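Local coordinates for heavy-metal chelation domain-containing protein (Pyrococcus horikoshii, PDB 3NPG) that is of unknown function but probably chelates heavy-metal ions, at residues 199-203 against 215-220; 158-163 against 182-188; 110-116 against 191-195; 70-74 against 84-89; 17-21 against 92-96. One frame throughout, in Å; residues are numbered along the deposited sequence.

Contact 1: residues 199-203 against 215-220; sequences TGQLL and LASMKV. With ACT (acetate ion), chain E.
Gln201 swings its CG away from its carbonyl carbon (chi1 -81°) and then runs extended (chi2 174°), a course that carries its amide across the strand to Met218. There NE2 donates to Met218 O at 3.0 Å, nearly along the C=O axis and with an almost straight N-H approach of 166°; the acceptor lies in the amide plane. The other end, OE1, receives Val47 N of strand 43-49, so both polar atoms of this buried group are used and Gln201 bridges the three-stranded sheet and strand 214-220. A leucine at Gln201 would probably keep some of the packing but leave Met218 O and Val47 N without these partners. Beside the glutamine, Ser217 turns its CB to Gly200 O at 3.3 Å, while its OG bonds to Gly197 O. Farther along, Leu202 CD2 meets Leu215 CD2 at 3.7 Å, the side chains crossing at about a right angle. Thr199 OG1 stands 2.9 Å from the O atom of an acetate ion, probably from the crystallisation liquor, which also bonds to Tyr32. The loop after strand 192-196 crosses strand 214-220, helix 79-96 covers it through Val86 and Asn90, and strand 242-248 pairs with 214-220 on its other edge.

Contact 2: residues 158-163 against 182-188; sequences EYHILP and MILDRAK
Arg186 folds back on itself, bent at chi2 and chi3, and slides its flat guanidinium into the slot between the ring of Tyr159 and Pro163. The tyrosine ring covers one face, with Arg186 CZ 3.8 Å from the ring centroid and the planes only 7° apart, a cation-pi stack that is almost perfectly parallel. Pro163 CG fills the hollow on the opposite face, 3.6 Å from Arg186 NH2. Arg186 CD adds a CH-pi contact over the same tyrosine face. Side-on, the guanidinium grips a single atom with two nitrogens: NE reaches Tyr159 O at 2.8 Å on a lone pair, and NH2 reaches it at 3.0 Å from a tilted position. Deeper in, Leu162 is the bump that fills the hollow beside Ile183 and Met182: its CD1 sits against Ile183 CA at 3.8 Å and touches SE of Met182, a selenomethionine. Met182 CG borders the edge of the Tyr159 ring, and Glu158 lays OE1 against Met182 CE. The inner side rests on the sheet, where Leu162 meets Ala120 and Ile168. Tyr159 and Met182 also pack against Met182 and Tyr159 of the second subunit, so this helix pair lies at a subunit boundary. Stack and paired bonds together hold the arginine flat and fix its rotation; its partner across the contact is the backbone carbonyl of Tyr159, not a carboxylate, and would probably help to stabilise the charge.

Contact 3: residues 110-116 against 191-195; sequences LIQQDEI and KLIVI
Leu110 and Ile111 of helix 107-112 pack on Leu192 and Val194 of strand 192-196, in the parallel part of the Rossmann-like sheet. Alternate strand residues do the work: Leu192 and Val194 direct their side chains at the helix, whereas Ile193 turns to the other side of the sheet, toward Leu184 of helix 180-186. Leu110 CD2 and Val194 CG2 approach tip to tip, 3.6 Å apart. Ile111 comes in at a slant, its CD1 touching Leu192 CD2 at 3.5 Å. The leucine gets there because its CG stands opposite the backbone N (chi1 -178°), which sends CD2 to Ile111 and CD1 to Asp114. Asp114, in the turn that follows the helix, lays OD2 against those methyls, 3.6 Å from Leu192 CD1, so the apolar patch has a carboxylate at its margin. Ile116 CD1 closes on Leu192 CB. Around the patch, Leu110 and Leu192 both reach His214 and Ile111 reaches Ile169, which places the helix over three adjacent strands. Toward solvent, Lys191 continues the contact. Its extended chain slides past Ile116 in the opposite direction, CE 3.8 Å from Ile116 CD1, and ends with NZ donating to Glu115 O at 3.1 Å.

Contact 4: residues 70-74 against 84-89; sequences FIDKA and LGVAAI
Gly85 O receives Ile89 N at 2.9 Å, a bond within helix 79-96 that joins two of the residues facing helix 67-72: Gly85 lies beside Phe70 and Ala74, and Ile89 beside Ile71 and Ala74. The two helices follow each other in the chain and form a helix-loop-helix pair packed on each other. Between the segments the contact is made mostly of apolar side chains, with backbone atoms meeting at Gly85. There the absence of a side chain lets the backbones close in, Ala74 CA standing 4.2 Å from Gly85 CA and Phe70 O lying over Gly85 CA. One turn on, Ala88 CB is a small knob shared by two neighbours, 3.7 Å from Phe70 CB and 3.8 Å from Ile71 CG1, and it also lies at the edge of the Phe70 ring. Ile71 divides its branches: CG1 serves Ala88, while CG2, opposite the backbone N (chi1 -56° for CG1), crosses at a slant to Ile89 CG1 at 3.7 Å. The far end of Ile89 then completes the row, CD1 reaching Ala74 CB at 3.8 Å. Phe70 continues beyond the pair, its ring edge-to-face with Phe26 and in touch with Val35 of the antiparallel sheet, and both Phe70 and Leu84 pack on Leu232 of the third subunit. Gly85 and Ala88 thus receive Phe70 and Ile71, and Ala74 in turn receives Ile89. The chemistry implies a join held by shape and by burial of apolar surface, while Leu84 O and Gly85 O are bonded within helix 79-96, to Ala88 N and Ile89 N.

Contact 5: residues 17-21 against 92-96; sequences LAEDL and VSQYY
Leu21 spreads its two methyls between the tyrosines of helix 79-96, and its first torsion (chi1 -69°, CG away from the carbonyl carbon) is what aims the branch at them. It belongs to the turn 17-21 between helix 6-17 and strand 22-27, which packs on the C-terminal end of helix 79-96. CD2 settles over the centre of the Tyr95 ring, 3.5 Å from the centroid and only 6° off its normal, a CH-pi contact. CD1 turns to the other ring and lies 3.6 Å from Tyr96 CE2, and it also meets Val92 CG1. In Tyr95, CG opposite the backbone N (chi1 -177°) carries the ring to the side of Leu21. The two rings are themselves in touch, Tyr95 CD2 over the face of Tyr96. Leu17 slides past Tyr96 in the opposite direction, its CD2 3.7 Å from Tyr96 CD2, while Leu17 CB rests on Val92 CG1 at the same separation. The second methyl of Val92, CG2, is turned to Ala18 CB at 3.9 Å, so Val92 divides its methyls, CG1 to Leu17 and Leu21, CG2 to Ala18. An alanine at Tyr95 would probably strip Leu21 CD2 of the ring it rests on and leave Glu41 N without its hydroxyl partner. Leu67 of helix 67-72 packs on Ala18, Leu21 and Val92. The chemistry is that of a leucine methyl over the face of Tyr95, with aliphatic carbons packed against the carbons of Tyr96. Tyr95 OH serves Glu41 N, and the one polar bond across, from Tyr96 OH to Leu17 O, is weak and probably contributes little.

Contacts 1, 3 and 4 are buried, whereas contacts 2 and 5 are only partly so. Contacts 4 and 5 share helix 79-96 and meet where Ile71 packs on Ala18 and Val92; both are mainly apolar. Contacts 1 and 3 occupy neighbouring strands of one sheet, probably hydrogen-bonded through Ala216 N and Ile195 O, yet contact 1 relies on a buried amide and contact 3 on aliphatic packing. Contact 2 lies on the other side of that sheet from contact 3, reached through Ile193, and is the one built on an arginine stacked on a tyrosine. Contact 1 links the sheet of contact 3 to helix 79-96, touching contact 4 through Val86 and contact 5 through Ser93 and Gln94.

Contact 1: residues 199-203 against 215-220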
# COMPACT_ATOMS: atom_id res chain seq x y z
N THR A 199 18.86 6.73 -11.89
CA THR A 199 18.15 8.01 -12.08
C THR A 199 19.13 9.22 -11.88
O THR A 199 18.82 10.35 -12.28
CB THR A 199 16.90 8.08 -11.16
OG1 THR A 199 16.19 6.84 -11.23
CG2 THR A 199 15.97 9.23 -11.52
N GLY A 200 20.32 8.94 -11.33
CA GLY A 200 21.35 9.95 -11.11
C GLY A 200 22.29 10.11 -12.28
O GLY A 200 23.44 10.53 -12.10
N GLN A 201 21.80 9.82 -13.51
CA GLN A 201 22.59 9.93 -14.75
C GLN A 201 22.78 11.39 -15.18
O GLN A 201 23.45 11.64 -16.18
CB GLN A 201 21.91 9.15 -15.89
CG GLN A 201 22.19 7.65 -15.87
CD GLN A 201 21.38 6.92 -16.92
OE1 GLN A 201 20.27 7.30 -17.27
NE2 GLN A 201 21.92 5.82 -17.42
N LEU A 202 22.17 12.34 -14.44
CA LEU A 202 22.24 13.77 -14.77
C LEU A 202 23.68 14.34 -14.69
O LEU A 202 24.54 13.76 -14.02
CB LEU A 202 21.26 14.60 -13.87
CG LEU A 202 21.71 14.88 -12.42
CD1 LEU A 202 20.93 16.04 -11.83
CD2 LEU A 202 21.55 13.68 -11.54
N LEU A 203 23.95 15.45 -15.42
CA LEU A 203 25.28 16.09 -15.40
C LEU A 203 25.58 16.68 -14.02
O LEU A 203 24.70 17.29 -13.41
CB LEU A 203 25.37 17.19 -16.48
CG LEU A 203 25.48 16.72 -17.93
CD1 LEU A 203 25.37 17.87 -18.87
CD2 LEU A 203 26.78 16.00 -18.17
N LEU A 215 27.80 12.02 -7.31
CA LEU A 215 26.76 11.36 -8.08
C LEU A 215 27.20 9.95 -8.39
O LEU A 215 28.23 9.76 -9.05
CB LEU A 215 26.46 12.13 -9.39
CG LEU A 215 25.46 13.29 -9.28
CD1 LEU A 215 25.48 14.12 -10.54
CD2 LEU A 215 24.05 12.77 -9.00
N ALA A 216 26.50 8.95 -7.84
CA ALA A 216 26.81 7.54 -8.10
C ALA A 216 25.77 6.94 -9.03
O ALA A 216 24.63 6.69 -8.62
CB ALA A 216 26.86 6.77 -6.80
N SER A 217 26.13 6.79 -10.30
CA SER A 217 25.21 6.28 -11.31
C SER A 217 25.91 5.31 -12.26
O SER A 217 26.97 4.78 -11.92
CB SER A 217 24.59 7.44 -12.08
OG SER A 217 23.46 7.02 -12.82
N MSE A 218 25.30 5.06 -13.45
CA MSE A 218 25.87 4.15 -14.44
C MSE A 218 25.59 4.62 -15.87
O MSE A 218 24.53 5.18 -16.15
CB MSE A 218 25.34 2.72 -14.23
CG MSE A 218 23.83 2.59 -14.40
SE MSE A 218 23.15 0.92 -13.73
CE MSE A 218 23.54 1.18 -11.79
N LYS A 219 26.54 4.37 -16.78
CA LYS A 219 26.39 4.73 -18.19
C LYS A 219 26.18 3.48 -19.03
O LYS A 219 26.94 2.52 -18.90
CB LYS A 219 27.61 5.52 -18.69
CG LYS A 219 27.47 6.02 -20.13
CD LYS A 219 28.67 6.82 -20.58
CE LYS A 219 28.50 7.30 -21.99
NZ LYS A 219 29.69 8.08 -22.44
N VAL A 220 25.16 3.50 -19.90
CA VAL A 220 24.86 2.38 -20.79
C VAL A 220 25.97 2.19 -21.84
O VAL A 220 26.25 3.11 -22.62
CB VAL A 220 23.46 2.54 -21.45
CG1 VAL A 220 23.15 1.36 -22.35
CG2 VAL A 220 22.37 2.72 -20.40
C ACT E . 17.28 4.85 -8.81
O ACT E . 17.13 6.02 -8.63
OXT ACT E . 17.01 4.41 -9.88
CH3 ACT E . 17.78 3.94 -7.69

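Contact 2: residues 158-163 against 182-188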
# COMPACT_ATOMS: atom_id res chain seq x y z
N GLU A 158 12.56 11.75 8.28
CA GLU A 158 13.73 12.30 7.58
C GLU A 158 13.95 13.74 8.00
O GLU A 158 15.06 14.11 8.39
CB GLU A 158 13.55 12.23 6.06
CG GLU A 158 13.58 10.82 5.49
CD GLU A 158 13.27 10.72 4.01
OE1 GLU A 158 13.16 11.78 3.35
OE2 GLU A 158 13.13 9.58 3.51
N TYR A 159 12.86 14.54 8.01
CA TYR A 159 12.89 15.96 8.37
C TYR A 159 13.58 16.20 9.73
O TYR A 159 14.23 17.23 9.92
CB TYR A 159 11.46 16.53 8.38
CG TYR A 159 11.39 18.04 8.50
CD1 TYR A 159 11.39 18.85 7.37
CD2 TYR A 159 11.29 18.66 9.74
CE1 TYR A 159 11.32 20.24 7.46
CE2 TYR A 159 11.24 20.05 9.85
CZ TYR A 159 11.26 20.84 8.71
OH TYR A 159 11.21 22.20 8.82
N HIS A 160 13.45 15.24 10.67
CA HIS A 160 14.00 15.39 12.02
C HIS A 160 15.38 14.71 12.20
O HIS A 160 16.15 15.13 13.06
CB HIS A 160 13.01 14.85 13.06
CG HIS A 160 11.61 15.35 12.87
ND1 HIS A 160 11.23 16.62 13.26
CD2 HIS A 160 10.54 14.72 12.32
CE1 HIS A 160 9.95 16.73 12.95
NE2 HIS A 160 9.49 15.61 12.39
N ILE A 161 15.67 13.65 11.41
CA ILE A 161 16.93 12.90 11.55
C ILE A 161 18.06 13.42 10.63
O ILE A 161 19.22 13.44 11.05
CB ILE A 161 16.70 11.36 11.44
CG1 ILE A 161 15.76 10.86 12.57
CG2 ILE A 161 18.05 10.59 11.45
CD1 ILE A 161 15.23 9.46 12.39
N LEU A 162 17.71 13.89 9.41
CA LEU A 162 18.70 14.43 8.45
C LEU A 162 19.63 15.54 9.05
O LEU A 162 20.82 15.51 8.78
CB LEU A 162 18.03 14.93 7.15
CG LEU A 162 17.47 13.84 6.21
CD1 LEU A 162 16.59 14.43 5.16
CD2 LEU A 162 18.59 13.04 5.57
N PRO A 163 19.11 16.47 9.91
CA PRO A 163 20.01 17.50 10.48
C PRO A 163 21.05 16.94 11.47
O PRO A 163 21.95 17.67 11.88
CB PRO A 163 19.04 18.48 11.18
CG PRO A 163 17.69 18.16 10.62
CD PRO A 163 17.72 16.71 10.32
N MSE A 182 13.89 18.97 -0.09
CA MSE A 182 13.76 18.86 1.37
C MSE A 182 15.02 18.22 1.99
O MSE A 182 15.56 18.74 2.97
CB MSE A 182 12.49 18.06 1.75
CG MSE A 182 12.26 17.93 3.27
SE MSE A 182 13.16 16.40 4.07
CE MSE A 182 12.27 14.98 3.11
N ILE A 183 15.49 17.09 1.40
CA ILE A 183 16.67 16.36 1.87
C ILE A 183 17.88 17.28 2.00
O ILE A 183 18.56 17.28 3.03
CB ILE A 183 16.96 15.12 0.97
CG1 ILE A 183 15.86 14.04 1.16
CG2 ILE A 183 18.37 14.54 1.24
CD1 ILE A 183 15.78 13.02 0.01
N LEU A 184 18.13 18.12 0.97
CA LEU A 184 19.26 19.06 0.97
C LEU A 184 19.06 20.18 1.98
O LEU A 184 20.02 20.57 2.65
CB LEU A 184 19.50 19.62 -0.44
CG LEU A 184 19.96 18.61 -1.50
CD1 LEU A 184 20.03 19.24 -2.86
CD2 LEU A 184 21.30 18.00 -1.12
N ASP A 185 17.82 20.68 2.12
CA ASP A 185 17.51 21.74 3.08
C ASP A 185 17.73 21.26 4.53
O ASP A 185 18.21 22.03 5.36
CB ASP A 185 16.06 22.23 2.89
CG ASP A 185 15.53 23.10 4.04
OD1 ASP A 185 16.20 24.10 4.39
OD2 ASP A 185 14.43 22.80 4.56
N ARG A 186 17.40 19.98 4.81
CA ARG A 186 17.53 19.42 6.16
C ARG A 186 18.92 18.84 6.43
O ARG A 186 19.24 18.52 7.57
CB ARG A 186 16.42 18.38 6.43
CG ARG A 186 15.00 18.96 6.35
CD ARG A 186 14.79 20.13 7.31
NE ARG A 186 14.73 19.68 8.71
CZ ARG A 186 14.74 20.51 9.76
NH1 ARG A 186 14.85 21.82 9.58
NH2 ARG A 186 14.67 20.02 10.99
N ALA A 187 19.77 18.76 5.39
CA ALA A 187 21.15 18.27 5.53
C ALA A 187 22.06 19.36 6.14
O ALA A 187 23.00 19.82 5.49
CB ALA A 187 21.69 17.85 4.17
N LYS A 188 21.75 19.76 7.39
CA LYS A 188 22.43 20.87 8.08
C LYS A 188 23.90 20.59 8.38
O LYS A 188 24.74 21.49 8.23
CB LYS A 188 21.68 21.23 9.40
CG LYS A 188 20.17 21.39 9.26
CD LYS A 188 19.78 22.69 8.57
CE LYS A 188 18.29 22.90 8.58
NZ LYS A 188 17.89 24.03 7.71

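Contact 3: residues 110-116 against 191-195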
# COMPACT_ATOMS: atom_id res chain seq x y z
N LEU A 110 33.26 4.77 -1.27
CA LEU A 110 33.32 6.23 -1.22
C LEU A 110 33.16 6.75 0.22
O LEU A 110 33.88 7.67 0.63
CB LEU A 110 32.22 6.82 -2.13
CG LEU A 110 32.22 8.34 -2.30
CD1 LEU A 110 33.32 8.79 -3.26
CD2 LEU A 110 30.90 8.82 -2.78
N ILE A 111 32.23 6.14 1.00
CA ILE A 111 31.98 6.51 2.41
C ILE A 111 33.21 6.20 3.28
O ILE A 111 33.54 6.99 4.16
CB ILE A 111 30.71 5.80 2.96
CG1 ILE A 111 29.49 5.94 2.00
CG2 ILE A 111 30.38 6.26 4.38
CD1 ILE A 111 29.02 7.39 1.70
N GLN A 112 33.86 5.06 3.02
CA GLN A 112 35.04 4.63 3.79
C GLN A 112 36.23 5.59 3.61
O GLN A 112 37.08 5.68 4.49
CB GLN A 112 35.43 3.19 3.42
CG GLN A 112 34.42 2.14 3.90
CD GLN A 112 34.72 0.76 3.35
OE1 GLN A 112 34.75 0.54 2.12
NE2 GLN A 112 34.88 -0.21 4.24
N GLN A 113 36.27 6.33 2.47
CA GLN A 113 37.34 7.30 2.18
C GLN A 113 37.25 8.54 3.10
O GLN A 113 38.21 9.34 3.15
CB GLN A 113 37.29 7.73 0.70
CG GLN A 113 37.63 6.61 -0.29
CD GLN A 113 37.40 7.03 -1.74
OE1 GLN A 113 37.16 8.20 -2.05
NE2 GLN A 113 37.46 6.07 -2.64
N ASP A 114 36.11 8.72 3.81
CA ASP A 114 35.91 9.88 4.69
C ASP A 114 35.67 9.46 6.16
O ASP A 114 35.50 8.27 6.45
CB ASP A 114 34.75 10.76 4.17
CG ASP A 114 35.03 11.38 2.82
OD1 ASP A 114 36.15 11.90 2.62
OD2 ASP A 114 34.11 11.37 1.96
N GLU A 115 35.67 10.45 7.08
CA GLU A 115 35.45 10.21 8.51
C GLU A 115 33.99 10.53 8.88
O GLU A 115 33.68 11.65 9.30
CB GLU A 115 36.43 11.06 9.35
CG GLU A 115 36.58 10.58 10.79
CD GLU A 115 37.34 9.27 10.96
OE1 GLU A 115 38.22 8.97 10.12
OE2 GLU A 115 37.11 8.59 11.98
N ILE A 116 33.09 9.53 8.71
CA ILE A 116 31.65 9.69 9.00
C ILE A 116 31.27 8.88 10.26
O ILE A 116 31.84 7.83 10.50
CB ILE A 116 30.78 9.29 7.76
CG1 ILE A 116 31.34 9.91 6.43
CG2 ILE A 116 29.30 9.61 7.96
CD1 ILE A 116 31.38 11.48 6.39
N LYS A 191 28.41 16.45 5.54
CA LYS A 191 29.57 16.88 4.74
C LYS A 191 29.71 16.03 3.47
O LYS A 191 30.46 16.39 2.55
CB LYS A 191 30.88 16.82 5.59
CG LYS A 191 30.95 15.63 6.56
CD LYS A 191 32.14 15.76 7.51
CE LYS A 191 32.22 14.60 8.45
NZ LYS A 191 33.38 14.72 9.37
N LEU A 192 28.92 14.94 3.39
CA LEU A 192 28.95 14.01 2.27
C LEU A 192 27.51 13.63 1.87
O LEU A 192 26.82 12.98 2.65
CB LEU A 192 29.76 12.76 2.68
CG LEU A 192 29.95 11.67 1.62
CD1 LEU A 192 30.86 12.16 0.50
CD2 LEU A 192 30.54 10.45 2.22
N ILE A 193 27.05 14.09 0.68
CA ILE A 193 25.71 13.78 0.17
C ILE A 193 25.82 13.09 -1.18
O ILE A 193 26.24 13.70 -2.16
CB ILE A 193 24.80 15.05 0.11
CG1 ILE A 193 24.69 15.71 1.51
CG2 ILE A 193 23.41 14.70 -0.46
CD1 ILE A 193 24.07 17.03 1.52
N VAL A 194 25.49 11.78 -1.22
CA VAL A 194 25.61 10.97 -2.44
C VAL A 194 24.22 10.63 -3.00
O VAL A 194 23.40 10.04 -2.30
CB VAL A 194 26.44 9.68 -2.19
CG1 VAL A 194 26.72 8.95 -3.49
CG2 VAL A 194 27.75 10.01 -1.47
N ILE A 195 23.97 11.00 -4.26
CA ILE A 195 22.73 10.64 -4.96
C ILE A 195 23.01 9.42 -5.83
O ILE A 195 23.73 9.52 -6.83
CB ILE A 195 22.17 11.86 -5.78
CG1 ILE A 195 22.07 13.15 -4.90
CG2 ILE A 195 20.84 11.52 -6.44
CD1 ILE A 195 21.23 13.01 -3.57

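Contact 4: residues 70-74 against 84-89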
# COMPACT_ATOMS: atom_id res chain seq x y z
N PHE A 70 9.42 16.85 -23.32
CA PHE A 70 9.64 15.96 -22.18
C PHE A 70 10.35 16.67 -21.05
O PHE A 70 9.86 16.65 -19.92
CB PHE A 70 10.45 14.71 -22.61
CG PHE A 70 9.66 13.62 -23.31
CD1 PHE A 70 8.28 13.72 -23.47
CD2 PHE A 70 10.29 12.47 -23.78
CE1 PHE A 70 7.56 12.72 -24.10
CE2 PHE A 70 9.57 11.47 -24.42
CZ PHE A 70 8.20 11.59 -24.58
N ILE A 71 11.47 17.38 -21.36
CA ILE A 71 12.27 18.11 -20.36
C ILE A 71 11.47 19.23 -19.68
O ILE A 71 11.61 19.45 -18.48
CB ILE A 71 13.62 18.63 -20.96
CG1 ILE A 71 14.44 17.47 -21.58
CG2 ILE A 71 14.45 19.38 -19.90
CD1 ILE A 71 15.59 17.90 -22.48
N ASP A 72 10.60 19.93 -20.45
CA ASP A 72 9.78 21.01 -19.89
C ASP A 72 8.80 20.47 -18.83
O ASP A 72 8.46 21.19 -17.89
CB ASP A 72 9.01 21.73 -21.02
CG ASP A 72 8.21 22.92 -20.53
OD1 ASP A 72 8.77 23.77 -19.81
OD2 ASP A 72 7.01 23.01 -20.88
N LYS A 73 8.37 19.20 -18.97
CA LYS A 73 7.42 18.57 -18.06
C LYS A 73 8.11 17.86 -16.87
O LYS A 73 7.47 17.06 -16.19
CB LYS A 73 6.51 17.58 -18.83
CG LYS A 73 5.67 18.24 -19.93
CD LYS A 73 4.48 18.99 -19.37
CE LYS A 73 3.70 19.68 -20.44
NZ LYS A 73 3.07 18.72 -21.38
N ALA A 74 9.39 18.18 -16.60
CA ALA A 74 10.13 17.58 -15.49
C ALA A 74 9.64 18.09 -14.14
O ALA A 74 9.67 17.35 -13.16
CB ALA A 74 11.61 17.85 -15.64
N LEU A 84 9.21 10.87 -17.18
CA LEU A 84 9.61 10.98 -18.59
C LEU A 84 10.55 12.18 -18.82
O LEU A 84 11.46 12.11 -19.64
CB LEU A 84 8.37 11.09 -19.50
CG LEU A 84 7.66 9.78 -19.84
CD1 LEU A 84 6.22 10.02 -20.26
CD2 LEU A 84 8.41 9.01 -20.93
N GLY A 85 10.33 13.26 -18.04
CA GLY A 85 11.16 14.46 -18.09
C GLY A 85 12.55 14.25 -17.52
O GLY A 85 13.54 14.66 -18.13
N VAL A 86 12.63 13.59 -16.35
CA VAL A 86 13.92 13.26 -15.71
C VAL A 86 14.71 12.25 -16.58
O VAL A 86 15.91 12.43 -16.77
CB VAL A 86 13.72 12.75 -14.26
CG1 VAL A 86 15.01 12.19 -13.68
CG2 VAL A 86 13.16 13.86 -13.36
N ALA A 87 14.01 11.24 -17.16
CA ALA A 87 14.64 10.27 -18.07
C ALA A 87 15.21 10.98 -19.30
O ALA A 87 16.27 10.61 -19.79
CB ALA A 87 13.64 9.21 -18.49
N ALA A 88 14.52 12.05 -19.77
CA ALA A 88 14.97 12.86 -20.91
C ALA A 88 16.16 13.73 -20.52
O ALA A 88 17.08 13.89 -21.32
CB ALA A 88 13.83 13.72 -21.42
N ILE A 89 16.16 14.31 -19.29
CA ILE A 89 17.29 15.10 -18.78
C ILE A 89 18.53 14.20 -18.67
O ILE A 89 19.62 14.61 -19.08
CB ILE A 89 16.95 15.78 -17.40
CG1 ILE A 89 15.86 16.85 -17.57
CG2 ILE A 89 18.21 16.38 -16.74
CD1 ILE A 89 15.28 17.36 -16.27

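Contact 5: residues 17-21 against 92-96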
# COMPACT_ATOMS: atom_id res chain seq x y z
N LEU A 17 20.91 22.32 -23.62
CA LEU A 17 21.81 21.28 -24.13
C LEU A 17 21.09 20.32 -25.10
O LEU A 17 21.75 19.63 -25.88
CB LEU A 17 22.44 20.49 -22.97
CG LEU A 17 23.78 21.01 -22.47
CD1 LEU A 17 23.60 22.21 -21.55
CD2 LEU A 17 24.53 19.93 -21.75
N ALA A 18 19.76 20.31 -25.08
CA ALA A 18 18.96 19.43 -25.93
C ALA A 18 18.74 20.02 -27.33
O ALA A 18 18.01 19.43 -28.14
CB ALA A 18 17.63 19.14 -25.27
N GLU A 19 19.36 21.19 -27.63
CA GLU A 19 19.19 21.89 -28.91
C GLU A 19 19.64 21.04 -30.11
O GLU A 19 18.94 20.99 -31.12
CB GLU A 19 19.93 23.24 -28.89
N ASP A 20 20.81 20.37 -29.99
CA ASP A 20 21.36 19.56 -31.08
C ASP A 20 21.02 18.06 -30.93
O ASP A 20 21.58 17.24 -31.65
CB ASP A 20 22.88 19.76 -31.20
CG ASP A 20 23.28 21.19 -31.54
OD1 ASP A 20 22.71 21.76 -32.50
OD2 ASP A 20 24.21 21.72 -30.89
N LEU A 21 20.07 17.72 -30.03
CA LEU A 21 19.65 16.33 -29.82
C LEU A 21 18.18 16.12 -30.21
O LEU A 21 17.36 17.03 -30.06
CB LEU A 21 19.86 15.91 -28.36
CG LEU A 21 21.30 15.77 -27.90
CD1 LEU A 21 21.37 15.71 -26.41
CD2 LEU A 21 21.95 14.54 -28.50
N VAL A 92 19.95 13.42 -22.27
CA VAL A 92 20.78 14.55 -22.74
C VAL A 92 22.12 14.55 -21.99
O VAL A 92 23.17 14.75 -22.60
CB VAL A 92 20.02 15.90 -22.58
CG1 VAL A 92 20.93 17.09 -22.90
CG2 VAL A 92 18.77 15.94 -23.45
N SER A 93 22.08 14.27 -20.67
CA SER A 93 23.26 14.23 -19.81
C SER A 93 24.22 13.12 -20.20
O SER A 93 25.42 13.34 -20.26
CB SER A 93 22.85 14.07 -18.36
OG SER A 93 22.00 15.13 -17.93
N GLN A 94 23.69 11.91 -20.48
CA GLN A 94 24.50 10.74 -20.86
C GLN A 94 25.21 10.92 -22.21
O GLN A 94 26.23 10.28 -22.47
CB GLN A 94 23.65 9.46 -20.85
CG GLN A 94 23.21 9.03 -19.45
CD GLN A 94 24.37 8.52 -18.63
OE1 GLN A 94 24.83 7.40 -18.82
NE2 GLN A 94 24.83 9.31 -17.68
N TYR A 95 24.68 11.81 -23.06
CA TYR A 95 25.30 12.15 -24.34
C TYR A 95 26.52 13.06 -24.11
O TYR A 95 27.54 12.90 -24.78
CB TYR A 95 24.27 12.84 -25.27
CG TYR A 95 24.80 13.16 -26.65
CD1 TYR A 95 24.73 12.22 -27.68
CD2 TYR A 95 25.32 14.41 -26.95
CE1 TYR A 95 25.19 12.52 -28.97
CE2 TYR A 95 25.79 14.72 -28.23
CZ TYR A 95 25.73 13.77 -29.23
OH TYR A 95 26.19 14.08 -30.49
N TYR A 96 26.41 14.01 -23.15
CA TYR A 96 27.45 15.00 -22.88
C TYR A 96 28.33 14.69 -21.65
O TYR A 96 29.27 15.44 -21.37
CB TYR A 96 26.84 16.40 -22.77
CG TYR A 96 26.21 16.90 -24.05
CD1 TYR A 96 27.00 17.26 -25.14
CD2 TYR A 96 24.84 17.09 -24.15
CE1 TYR A 96 26.44 17.75 -26.31
CE2 TYR A 96 24.27 17.59 -25.31
CZ TYR A 96 25.07 17.92 -26.40
OH TYR A 96 24.51 18.41 -27.55